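Local coordinates for photosystem II assembly protein Ycf48 (Thermosynechococcus elongatus, PDB 5OJ5) that probably assists the early assembly of photosystem II and the replacement of photodamaged D1, whose C-terminal extension it binds, at residues N220-R225 and E256-L261; L227-F232 and R237-V242; L262-R267 and Q300-D305; G326-L329 and L335-Y338. One frame throughout, in Å; residues are numbered along the deposited sequence. Where two conformers were deposited one is given.

Followed from the N terminus, the chain first reaches contact 1, where the loop 220-225, entering one blade of the seven-bladed beta-propeller, meets 256-261, which follows strand 246-251 of that same blade. Contact 2, the hairpin of 227-232 and 238-242, lies wholly within that excursion, and the two touch: Trp258 of contact 1 packs on Met230, Leu238 and Met240. Contact 3 opens directly after contact 1 closes, and joins the inter-blade loop 262-267 to 300-305, the outer strand region of the following blade. Contact 4, the hairpin 326-329 with 335-338, comes last and belongs to the blade that strand 47-51 completes. No contacts cross.

Contact 1 of 4, residues N220-R225 and E256-L261; sequences NRTTSR and ENWGEL
Thr222 sets its hydroxyl OG1 and methyl CG2 against the root of the Trp258 indole, with OG1 3.6 Å from Trp258 CG and CG2 3.8 Å from Trp258 CD1. The two side chains cross at about a right angle, and the approach to the ring is oblique. A similar crossing follows at Thr223, whose methyl CG2 lies 3.8 Å from Leu261 CD1. With chi1 at 54°, Thr223 holds OG1 between its own N and carbonyl carbon, turned to Arg225 O at 2.7 Å in a hydrogen bond, while CG2 is left to meet the leucine. Arg225 CD adds a looser touch on Leu261 CD2, and its guanidinium goes on to Asn243 O. Behind this surface, Arg221 braces the loop: NE and NH2 both donate to Ser224 O from the same face of its plane, NH2 at 2.9 Å, and NH1 reaches Ser204 O. Segment 220-225 belongs to the experimentally defined Arg-rich patch and links strands 217-220 and 227-232 of successive blades. With no hydrogen bond between them, the two segments meet by van der Waals packing of methyls, a hydroxyl and an indole; bonds within 220-225 hold its shape, while its arginines also tie it to neighbouring residues.

Contact 2 of 4, residues L227-F232 and R237-V242; sequences LHNMGF and RLWMIV
Met230 and Met240, Phe232 and Leu238, and Gly231 and Trp239 face one another across an antiparallel beta hairpin, a unit from which propeller blades are built. Its backbone hydrogen bonds run in both directions at two pairs: Gly231 with Trp239, and Asn229 with Ile241, where Ile241 N reaches Asn229 O at 2.8 Å and is nearly straight (174°). At the far end His228 N and Asn229 N both donate to Ile241 O, at 2.8 and 3.2 Å. Two residues thus face one, the signature of a classic beta bulge, and the register shifts by one before Leu227 pairs with Val242.

Aromatic packing centres on Trp239. Its CG stands between the backbone N and carbonyl carbon (chi1 56°), which folds the indole back across the partner strand. Gly231 CA lies over the five-membered ring, 3.7 Å from its centroid, a CH-pi contact made close by the absence of a side chain. Asn229 brings its amide to the far rim of the indole, its plane steeply inclined to the ring, while ND2 donates to Leu273 O.

Apolar contacts cover the other face. Phe232 CE1 and Leu238 CD2 meet at 3.5 Å, and Met230 CG lies beside Met240 CB. Separately, at the bulged end, Leu227 reaches Met240 CE and Val242 CG1 with the end of its side chain, CD2.

Strand 246-251 pairs with the outer edge of 238-242. Leu227, Met230 and Phe232 pack on strand 196-199 of the preceding blade, and Trp239 on strand 272-277 of the following one.

Contact 3 of 4, residues L262-R267 and Q300-D305; sequences LSPLRR and QTWQQD
Proline-on-tryptophan packing joins two peripheral segments of the propeller here: the loop 262-267, which leads from strand 246-251 to strand 272-277, and the stretch 300-305, which carries the short outermost strand 303-304 of the next blade. Pro264 sets CB over one face of the Trp302 indole. This atom sits 3.8 Å from the centroid of the five-membered ring and only 18° off the normal, a well-aligned CH-pi contact, with Trp302 CD1 3.7 Å from that CB. Pro264 CG carries the overlap on toward Trp302 NE1, at 3.8 Å. The loop presents the proline from a type I beta turn running from Ser263 to Arg266, closed by a bond from Arg266 N to Ser263 O of 3.1 Å. Leu265 and Gln304 cross at about a right angle. Gln304 is stretched out (chi1 -179°, CG opposite the backbone N), which carries its amide to the leucine, OE1 lying 3.8 Å from Leu265 CD2. Pro264 and Trp302 both also rest on Leu285, and Pro264, Leu265 and Gln304 on Leu293. No hydrogen bond passes between the two segments; the turn closes its own backbone bond, and Gln303 pairs with Cys294, Gln304 with Pro40 and Leu42. Cohesion rests mainly on van der Waals packing, including a leucine methyl against an amide oxygen, with the electron-rich indole face receiving the C-H groups of Pro264 CB.

Contact 4 of 4, residues G326-L329 and L335-Y338; sequences GFIL and LLRY
A water held between Gly326 and Tyr338 joins the two strands: it donates to Tyr338 O at 2.8 Å and accepts from Gly326 N at 2.9 Å. Beside it Gly326 O accepts directly from Tyr338 N at 2.9 Å in a bond of 163°. The end of the antiparallel beta hairpin formed by strands 325-329 and 334-338 is in this way continued through solvent. At the next hydrogen-bonded pair, Ile328 and Leu336 exchange two backbone hydrogen bonds, Ile328 N to Leu336 O and Leu336 N to Ile328 O, the latter with its donor in the carbonyl plane.

Side chains alternate between the two faces of the sheet. On one, Phe327, Leu329, Leu335 and Arg337 gather. Arg337 runs alongside Phe327, pointing the same way, and its CG comes to 3.6 Å from Phe327 CE1; the ring and guanidinium planes stand 46° apart. The arginine chain bends at chi3 (80°), and its NE makes a salt bridge with Glu48. Leu335 serves two neighbours with its two methyls: CD2 lies 3.8 Å from Phe327 CD1, and CD1 approaches Leu329.

Strand 47-51, the first strand of the chain, flanks 334-338, while strand 317-320 flanks 325-329 on the other edge. The four-stranded blade therefore combines the two ends of the chain, the closure by which many beta-propellers complete their ring. Phe327, Leu329 and Leu335 pack against strand 58-63 of the adjoining blade. On the opposite face Ile328 and Leu336 cross, their CB atoms 4.0 Å apart.

Contact 1 of 4, residues N220-R225 and E256-L261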
# COMPACT_ATOMS: atom_id res chain seq x y z
N ASN A 220 -7.05 1.04 -21.62
CA ASN A 220 -6.36 -0.21 -21.97
C ASN A 220 -4.90 -0.15 -21.54
O ASN A 220 -4.28 0.92 -21.43
CB ASN A 220 -6.42 -0.54 -23.48
CG ASN A 220 -6.30 -2.06 -23.77
OD1 ASN A 220 -6.11 -2.91 -22.86
ND2 ASN A 220 -6.44 -2.41 -25.06
N ARG A 221 -4.35 -1.31 -21.26
CA ARG A 221 -2.93 -1.45 -20.95
C ARG A 221 -2.11 -1.15 -22.21
O ARG A 221 -2.61 -1.15 -23.34
CB ARG A 221 -2.61 -2.83 -20.35
CG ARG A 221 -2.57 -3.98 -21.34
CD ARG A 221 -2.25 -5.22 -20.59
NE ARG A 221 -2.00 -6.37 -21.45
CZ ARG A 221 -2.94 -7.15 -21.97
NH1 ARG A 221 -4.22 -6.90 -21.75
NH2 ARG A 221 -2.58 -8.17 -22.75
N THR A 222 -0.83 -0.90 -22.01
CA THR A 222 0.04 -0.44 -23.08
C THR A 222 1.20 -1.40 -23.30
O THR A 222 2.14 -1.07 -24.06
CB THR A 222 0.48 1.00 -22.86
OG1 THR A 222 1.02 1.11 -21.55
CG2 THR A 222 -0.72 1.96 -22.99
N THR A 223 1.13 -2.59 -22.71
CA THR A 223 2.08 -3.65 -22.93
C THR A 223 1.32 -4.94 -23.14
O THR A 223 0.23 -5.10 -22.59
CB THR A 223 2.96 -3.89 -21.67
OG1 THR A 223 2.17 -4.10 -20.50
CG2 THR A 223 3.84 -2.67 -21.39
N SER A 224 1.92 -5.87 -23.90
CA SER A 224 1.32 -7.20 -23.96
C SER A 224 1.30 -7.86 -22.59
O SER A 224 0.29 -8.47 -22.22
CB SER A 224 2.08 -8.08 -24.93
OG SER A 224 2.10 -7.50 -26.23
N ARG A 225 2.39 -7.73 -21.84
CA ARG A 225 2.45 -8.26 -20.47
C ARG A 225 1.31 -7.66 -19.64
O ARG A 225 1.01 -6.47 -19.75
CB ARG A 225 3.80 -7.86 -19.86
CG ARG A 225 5.03 -8.54 -20.45
CD ARG A 225 6.30 -7.77 -20.13
NE ARG A 225 7.44 -8.34 -20.84
CZ ARG A 225 8.18 -9.33 -20.38
NH1 ARG A 225 7.95 -9.85 -19.18
NH2 ARG A 225 9.18 -9.80 -21.11
N GLU A 256 -2.15 9.37 -20.44
CA GLU A 256 -2.53 8.14 -21.12
C GLU A 256 -1.47 7.65 -22.10
O GLU A 256 -1.63 6.55 -22.64
CB GLU A 256 -3.90 8.27 -21.79
CG GLU A 256 -5.04 8.35 -20.77
CD GLU A 256 -6.26 9.04 -21.33
OE1 GLU A 256 -7.10 9.52 -20.54
OE2 GLU A 256 -6.38 9.07 -22.58
N ASN A 257 -0.39 8.41 -22.29
CA ASN A 257 0.76 7.96 -23.06
C ASN A 257 1.86 7.46 -22.12
O ASN A 257 2.07 8.02 -21.04
CB ASN A 257 1.32 9.07 -23.96
CG ASN A 257 0.58 9.19 -25.31
OD1 ASN A 257 0.15 10.28 -25.68
ND2 ASN A 257 0.44 8.08 -26.03
N TRP A 258 2.56 6.43 -22.54
CA TRP A 258 3.45 5.70 -21.65
C TRP A 258 4.82 5.62 -22.31
O TRP A 258 4.94 5.52 -23.54
CB TRP A 258 2.86 4.31 -21.33
CG TRP A 258 1.75 4.39 -20.36
CD1 TRP A 258 0.42 4.65 -20.59
CD2 TRP A 258 1.89 4.36 -18.95
NE1 TRP A 258 -0.28 4.73 -19.43
CE2 TRP A 258 0.59 4.54 -18.40
CE3 TRP A 258 2.97 4.13 -18.08
CZ2 TRP A 258 0.36 4.52 -17.07
CZ3 TRP A 258 2.70 4.13 -16.73
CH2 TRP A 258 1.41 4.29 -16.26
N GLY A 259 5.84 5.67 -21.48
CA GLY A 259 7.22 5.63 -21.91
C GLY A 259 7.72 4.22 -22.17
O GLY A 259 6.96 3.25 -22.18
N GLU A 260 9.03 4.12 -22.39
CA GLU A 260 9.66 2.84 -22.67
C GLU A 260 9.50 1.86 -21.52
O GLU A 260 9.47 2.21 -20.34
CB GLU A 260 11.16 3.03 -22.98
CG GLU A 260 12.11 3.01 -21.75
CD GLU A 260 13.59 3.34 -22.05
OE1 GLU A 260 13.96 4.52 -21.96
OE2 GLU A 260 14.38 2.40 -22.34
N LEU A 261 9.40 0.60 -21.88
CA LEU A 261 9.31 -0.46 -20.90
C LEU A 261 10.71 -0.74 -20.35
O LEU A 261 11.61 -1.10 -21.11
CB LEU A 261 8.68 -1.68 -21.57
CG LEU A 261 8.20 -2.77 -20.63
CD1 LEU A 261 7.18 -2.26 -19.60
CD2 LEU A 261 7.66 -3.95 -21.41

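Contact 2 of 4, residues L227-F232 and R237-V242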
# COMPACT_ATOMS: atom_id res chain seq x y z
N LEU A 227 -0.79 -6.11 -16.53
CA LEU A 227 -0.50 -5.20 -15.43
C LEU A 227 -0.56 -5.93 -14.11
O LEU A 227 -1.40 -6.81 -13.88
CB LEU A 227 -1.56 -4.12 -15.41
CG LEU A 227 -1.50 -3.10 -16.52
CD1 LEU A 227 -2.78 -2.36 -16.64
CD2 LEU A 227 -0.33 -2.09 -16.20
N HIS A 228 0.34 -5.56 -13.21
CA HIS A 228 0.31 -6.04 -11.85
C HIS A 228 -0.05 -4.98 -10.83
O HIS A 228 -0.89 -5.20 -9.96
CB HIS A 228 1.63 -6.65 -11.41
CG HIS A 228 1.50 -7.19 -10.04
ND1 HIS A 228 0.58 -8.18 -9.75
CD2 HIS A 228 2.00 -6.77 -8.85
CE1 HIS A 228 0.58 -8.41 -8.45
NE2 HIS A 228 1.44 -7.58 -7.88
N ASN A 229 0.58 -3.81 -10.90
CA ASN A 229 0.37 -2.74 -9.93
C ASN A 229 0.58 -1.41 -10.63
O ASN A 229 1.30 -1.34 -11.62
CB ASN A 229 1.28 -2.90 -8.70
CG ASN A 229 0.80 -2.15 -7.47
OD1 ASN A 229 -0.23 -1.45 -7.49
ND2 ASN A 229 1.53 -2.31 -6.37
N MET A 230 -0.08 -0.38 -10.10
CA MET A 230 0.06 0.98 -10.62
C MET A 230 -0.10 1.95 -9.48
O MET A 230 -0.83 1.67 -8.51
CB MET A 230 -0.99 1.33 -11.66
CG MET A 230 -0.85 0.51 -12.92
SD MET A 230 -2.09 0.91 -14.18
CE MET A 230 -1.50 2.51 -14.67
N GLY A 231 0.52 3.13 -9.61
CA GLY A 231 0.40 4.19 -8.62
C GLY A 231 0.83 5.50 -9.18
O GLY A 231 1.00 5.64 -10.39
N PHE A 232 0.99 6.47 -8.28
CA PHE A 232 1.30 7.84 -8.66
C PHE A 232 2.71 8.20 -8.28
O PHE A 232 3.22 7.74 -7.26
CB PHE A 232 0.32 8.79 -7.97
CG PHE A 232 -1.11 8.54 -8.36
CD1 PHE A 232 -1.64 9.19 -9.46
CD2 PHE A 232 -1.92 7.65 -7.65
CE1 PHE A 232 -2.96 8.95 -9.85
CE2 PHE A 232 -3.24 7.41 -8.05
CZ PHE A 232 -3.74 8.07 -9.12
N ARG A 237 2.61 12.03 -12.41
CA ARG A 237 2.58 10.95 -13.39
C ARG A 237 2.07 9.67 -12.72
O ARG A 237 1.92 9.60 -11.49
CB ARG A 237 3.97 10.72 -13.98
CG ARG A 237 4.49 11.90 -14.81
CD ARG A 237 5.92 11.64 -15.29
NE ARG A 237 6.81 11.64 -14.14
CZ ARG A 237 7.88 10.85 -13.98
NH1 ARG A 237 8.26 9.94 -14.87
NH2 ARG A 237 8.57 10.97 -12.86
N LEU A 238 1.84 8.67 -13.55
CA LEU A 238 1.57 7.30 -13.12
C LEU A 238 2.80 6.44 -13.37
O LEU A 238 3.58 6.67 -14.30
CB LEU A 238 0.40 6.71 -13.88
CG LEU A 238 -1.02 7.30 -13.70
CD1 LEU A 238 -2.01 6.78 -14.80
CD2 LEU A 238 -1.53 6.96 -12.37
N TRP A 239 2.90 5.38 -12.56
CA TRP A 239 3.84 4.30 -12.80
C TRP A 239 3.06 3.01 -12.91
O TRP A 239 1.97 2.88 -12.36
CB TRP A 239 4.93 4.21 -11.70
CG TRP A 239 4.42 4.05 -10.29
CD1 TRP A 239 4.28 5.04 -9.35
CD2 TRP A 239 4.01 2.83 -9.67
NE1 TRP A 239 3.82 4.51 -8.17
CE2 TRP A 239 3.63 3.16 -8.34
CE3 TRP A 239 3.92 1.49 -10.07
CZ2 TRP A 239 3.18 2.21 -7.43
CZ3 TRP A 239 3.44 0.54 -9.16
CH2 TRP A 239 3.07 0.91 -7.86
N MET A 240 3.66 2.04 -13.59
CA MET A 240 3.13 0.69 -13.67
C MET A 240 4.22 -0.34 -13.48
O MET A 240 5.36 -0.16 -13.94
CB MET A 240 2.38 0.41 -15.00
CG MET A 240 3.23 0.54 -16.25
SD MET A 240 2.37 0.04 -17.76
CE MET A 240 0.98 1.04 -17.80
N ILE A 241 3.85 -1.44 -12.85
CA ILE A 241 4.61 -2.69 -12.81
C ILE A 241 3.82 -3.70 -13.64
O ILE A 241 2.62 -3.89 -13.40
CB ILE A 241 4.77 -3.22 -11.38
CG1 ILE A 241 5.63 -2.27 -10.56
CG2 ILE A 241 5.35 -4.64 -11.42
CD1 ILE A 241 5.60 -2.58 -9.06
N VAL A 242 4.49 -4.36 -14.59
CA VAL A 242 3.86 -5.37 -15.42
C VAL A 242 4.57 -6.71 -15.19
O VAL A 242 5.68 -6.78 -14.66
CB VAL A 242 3.82 -5.02 -16.92
CG1 VAL A 242 3.15 -3.67 -17.13
CG2 VAL A 242 5.19 -5.07 -17.49

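Contact 3 of 4, residues L262-R267 and Q300-D305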
# COMPACT_ATOMS: atom_id res chain seq x y z
N LEU A 262 10.90 -0.55 -19.05
CA LEU A 262 12.20 -0.69 -18.40
C LEU A 262 12.30 -2.04 -17.72
O LEU A 262 11.31 -2.61 -17.25
CB LEU A 262 12.39 0.41 -17.35
CG LEU A 262 12.34 1.83 -17.87
CD1 LEU A 262 12.17 2.84 -16.75
CD2 LEU A 262 13.60 2.13 -18.69
N SER A 263 13.53 -2.57 -17.69
CA SER A 263 13.84 -3.83 -17.02
C SER A 263 14.86 -3.51 -15.95
O SER A 263 16.08 -3.53 -16.19
CB SER A 263 14.43 -4.83 -18.00
OG SER A 263 13.56 -4.98 -19.10
N PRO A 264 14.41 -3.19 -14.74
CA PRO A 264 15.36 -2.80 -13.68
C PRO A 264 16.39 -3.87 -13.33
O PRO A 264 17.53 -3.51 -13.00
CB PRO A 264 14.41 -2.50 -12.51
CG PRO A 264 13.19 -2.00 -13.18
CD PRO A 264 13.02 -2.88 -14.38
N LEU A 265 16.03 -5.16 -13.39
CA LEU A 265 16.95 -6.27 -13.12
C LEU A 265 17.41 -6.96 -14.39
O LEU A 265 17.97 -8.07 -14.32
CB LEU A 265 16.33 -7.30 -12.18
CG LEU A 265 16.59 -7.07 -10.71
CD1 LEU A 265 15.93 -8.13 -9.87
CD2 LEU A 265 18.07 -7.04 -10.42
N ARG A 266 17.23 -6.34 -15.55
CA ARG A 266 17.72 -6.91 -16.80
C ARG A 266 17.26 -8.36 -17.03
O ARG A 266 17.97 -9.16 -17.66
CB ARG A 266 19.25 -6.82 -16.89
CG ARG A 266 19.81 -5.41 -16.73
CD ARG A 266 21.33 -5.43 -16.78
NE ARG A 266 21.85 -6.14 -17.95
CZ ARG A 266 23.06 -6.69 -18.03
NH1 ARG A 266 23.90 -6.64 -16.99
NH2 ARG A 266 23.45 -7.31 -19.14
N ARG A 267 16.10 -8.75 -16.52
CA ARG A 267 15.66 -10.13 -16.68
C ARG A 267 14.17 -10.21 -16.38
O ARG A 267 13.58 -9.27 -15.84
CB ARG A 267 16.47 -11.12 -15.82
CG ARG A 267 16.30 -10.97 -14.32
CD ARG A 267 17.56 -11.44 -13.59
NE ARG A 267 17.49 -11.22 -12.15
CZ ARG A 267 17.34 -12.19 -11.25
NH1 ARG A 267 17.29 -11.91 -9.95
NH2 ARG A 267 17.26 -13.46 -11.64
N GLN A 300 15.11 5.84 -13.84
CA GLN A 300 15.77 5.51 -15.10
C GLN A 300 16.73 4.35 -14.95
O GLN A 300 16.77 3.46 -15.82
CB GLN A 300 16.49 6.75 -15.64
CG GLN A 300 15.51 7.79 -16.16
CD GLN A 300 14.50 7.20 -17.13
OE1 GLN A 300 14.86 6.68 -18.19
NE2 GLN A 300 13.22 7.27 -16.78
N THR A 301 17.57 4.37 -13.92
CA THR A 301 18.54 3.31 -13.70
C THR A 301 18.49 2.86 -12.27
O THR A 301 18.10 3.61 -11.36
CB THR A 301 19.96 3.70 -14.04
OG1 THR A 301 20.44 4.69 -13.14
CG2 THR A 301 20.04 4.25 -15.47
N TRP A 302 18.85 1.62 -12.08
CA TRP A 302 18.59 0.95 -10.82
C TRP A 302 19.84 0.24 -10.33
O TRP A 302 20.66 -0.24 -11.11
CB TRP A 302 17.47 -0.12 -11.03
CG TRP A 302 16.16 0.56 -11.37
CD1 TRP A 302 15.73 0.94 -12.61
CD2 TRP A 302 15.15 0.97 -10.44
NE1 TRP A 302 14.50 1.55 -12.50
CE2 TRP A 302 14.13 1.60 -11.19
CE3 TRP A 302 15.01 0.91 -9.06
CZ2 TRP A 302 13.00 2.11 -10.61
CZ3 TRP A 302 13.88 1.43 -8.47
CH2 TRP A 302 12.88 2.03 -9.24
N GLN A 303 19.93 0.14 -9.03
CA GLN A 303 20.94 -0.62 -8.36
C GLN A 303 20.24 -1.52 -7.36
O GLN A 303 19.14 -1.22 -6.88
CB GLN A 303 21.95 0.30 -7.67
CG GLN A 303 22.75 1.12 -8.69
CD GLN A 303 23.83 2.00 -8.10
OE1 GLN A 303 23.88 2.22 -6.88
NE2 GLN A 303 24.76 2.47 -8.96
N GLN A 304 20.87 -2.63 -7.04
CA GLN A 304 20.24 -3.61 -6.18
C GLN A 304 20.75 -3.49 -4.75
O GLN A 304 21.94 -3.32 -4.52
CB GLN A 304 20.48 -5.04 -6.67
CG GLN A 304 19.82 -6.07 -5.80
CD GLN A 304 19.68 -7.41 -6.46
OE1 GLN A 304 20.37 -7.71 -7.44
NE2 GLN A 304 18.79 -8.22 -5.94
N ASP A 305 19.83 -3.59 -3.77
CA ASP A 305 20.22 -3.70 -2.36
C ASP A 305 20.51 -5.17 -2.09
O ASP A 305 19.59 -5.97 -1.85
CB ASP A 305 19.11 -3.17 -1.48
CG ASP A 305 19.50 -3.12 -0.03
OD1 ASP A 305 20.36 -3.89 0.42
OD2 ASP A 305 18.89 -2.29 0.69

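Contact 4 of 4, residues G326-L329 and L335-Y338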
# COMPACT_ATOMS: atom_id res chain seq x y z
N GLY A 326 10.28 4.89 7.03
CA GLY A 326 9.64 4.04 6.04
C GLY A 326 9.78 2.59 6.39
O GLY A 326 10.64 2.20 7.18
N PHE A 327 8.90 1.79 5.80
CA PHE A 327 8.78 0.38 6.11
C PHE A 327 8.47 -0.39 4.85
O PHE A 327 7.78 0.09 3.94
CB PHE A 327 7.67 0.13 7.14
CG PHE A 327 7.97 0.75 8.44
CD1 PHE A 327 8.64 0.07 9.42
CD2 PHE A 327 7.61 2.09 8.64
CE1 PHE A 327 8.94 0.75 10.61
CE2 PHE A 327 7.90 2.74 9.79
CZ PHE A 327 8.54 2.09 10.74
N ILE A 328 8.95 -1.61 4.81
CA ILE A 328 8.58 -2.55 3.76
C ILE A 328 7.97 -3.77 4.43
O ILE A 328 8.52 -4.31 5.39
CB ILE A 328 9.80 -2.95 2.92
CG1 ILE A 328 10.28 -1.69 2.19
CG2 ILE A 328 9.44 -4.04 1.94
CD1 ILE A 328 11.52 -1.86 1.36
N LEU A 329 6.80 -4.15 3.95
CA LEU A 329 6.06 -5.31 4.46
C LEU A 329 6.51 -6.59 3.74
O LEU A 329 6.44 -6.67 2.50
CB LEU A 329 4.55 -5.10 4.33
CG LEU A 329 3.98 -3.79 4.85
CD1 LEU A 329 2.48 -3.78 4.73
CD2 LEU A 329 4.34 -3.45 6.26
N LEU A 335 9.31 -7.27 8.69
CA LEU A 335 9.28 -5.86 8.35
C LEU A 335 10.70 -5.43 7.99
O LEU A 335 11.62 -5.86 8.65
CB LEU A 335 8.80 -5.23 9.67
CG LEU A 335 8.39 -3.78 9.61
CD1 LEU A 335 7.29 -3.56 8.59
CD2 LEU A 335 7.92 -3.36 11.00
N LEU A 336 10.87 -4.55 7.03
CA LEU A 336 12.12 -3.79 6.95
C LEU A 336 11.82 -2.37 7.39
O LEU A 336 10.77 -1.81 7.03
CB LEU A 336 12.68 -3.75 5.54
CG LEU A 336 12.82 -5.09 4.82
CD1 LEU A 336 13.40 -4.86 3.40
CD2 LEU A 336 13.61 -6.06 5.62
N ARG A 337 12.75 -1.76 8.13
CA ARG A 337 12.62 -0.39 8.64
C ARG A 337 13.76 0.46 8.08
O ARG A 337 14.92 0.05 8.11
CB ARG A 337 12.66 -0.37 10.17
CG ARG A 337 12.50 1.03 10.75
CD ARG A 337 12.42 0.96 12.27
NE ARG A 337 13.74 0.82 12.84
CZ ARG A 337 14.53 1.85 13.18
NH1 ARG A 337 14.15 3.10 13.00
NH2 ARG A 337 15.73 1.62 13.66
N TYR A 338 13.41 1.64 7.58
CA TYR A 338 14.40 2.55 6.98
C TYR A 338 15.20 3.24 8.08
O TYR A 338 14.62 3.82 9.00
CB TYR A 338 13.67 3.61 6.14
CG TYR A 338 14.64 4.46 5.36
CD1 TYR A 338 15.05 4.07 4.10
CD2 TYR A 338 15.16 5.63 5.89
CE1 TYR A 338 15.97 4.81 3.38
CE2 TYR A 338 16.08 6.39 5.16
CZ TYR A 338 16.47 5.96 3.91
OH TYR A 338 17.39 6.70 3.20
O HOH W 1 11.90 4.20 9.33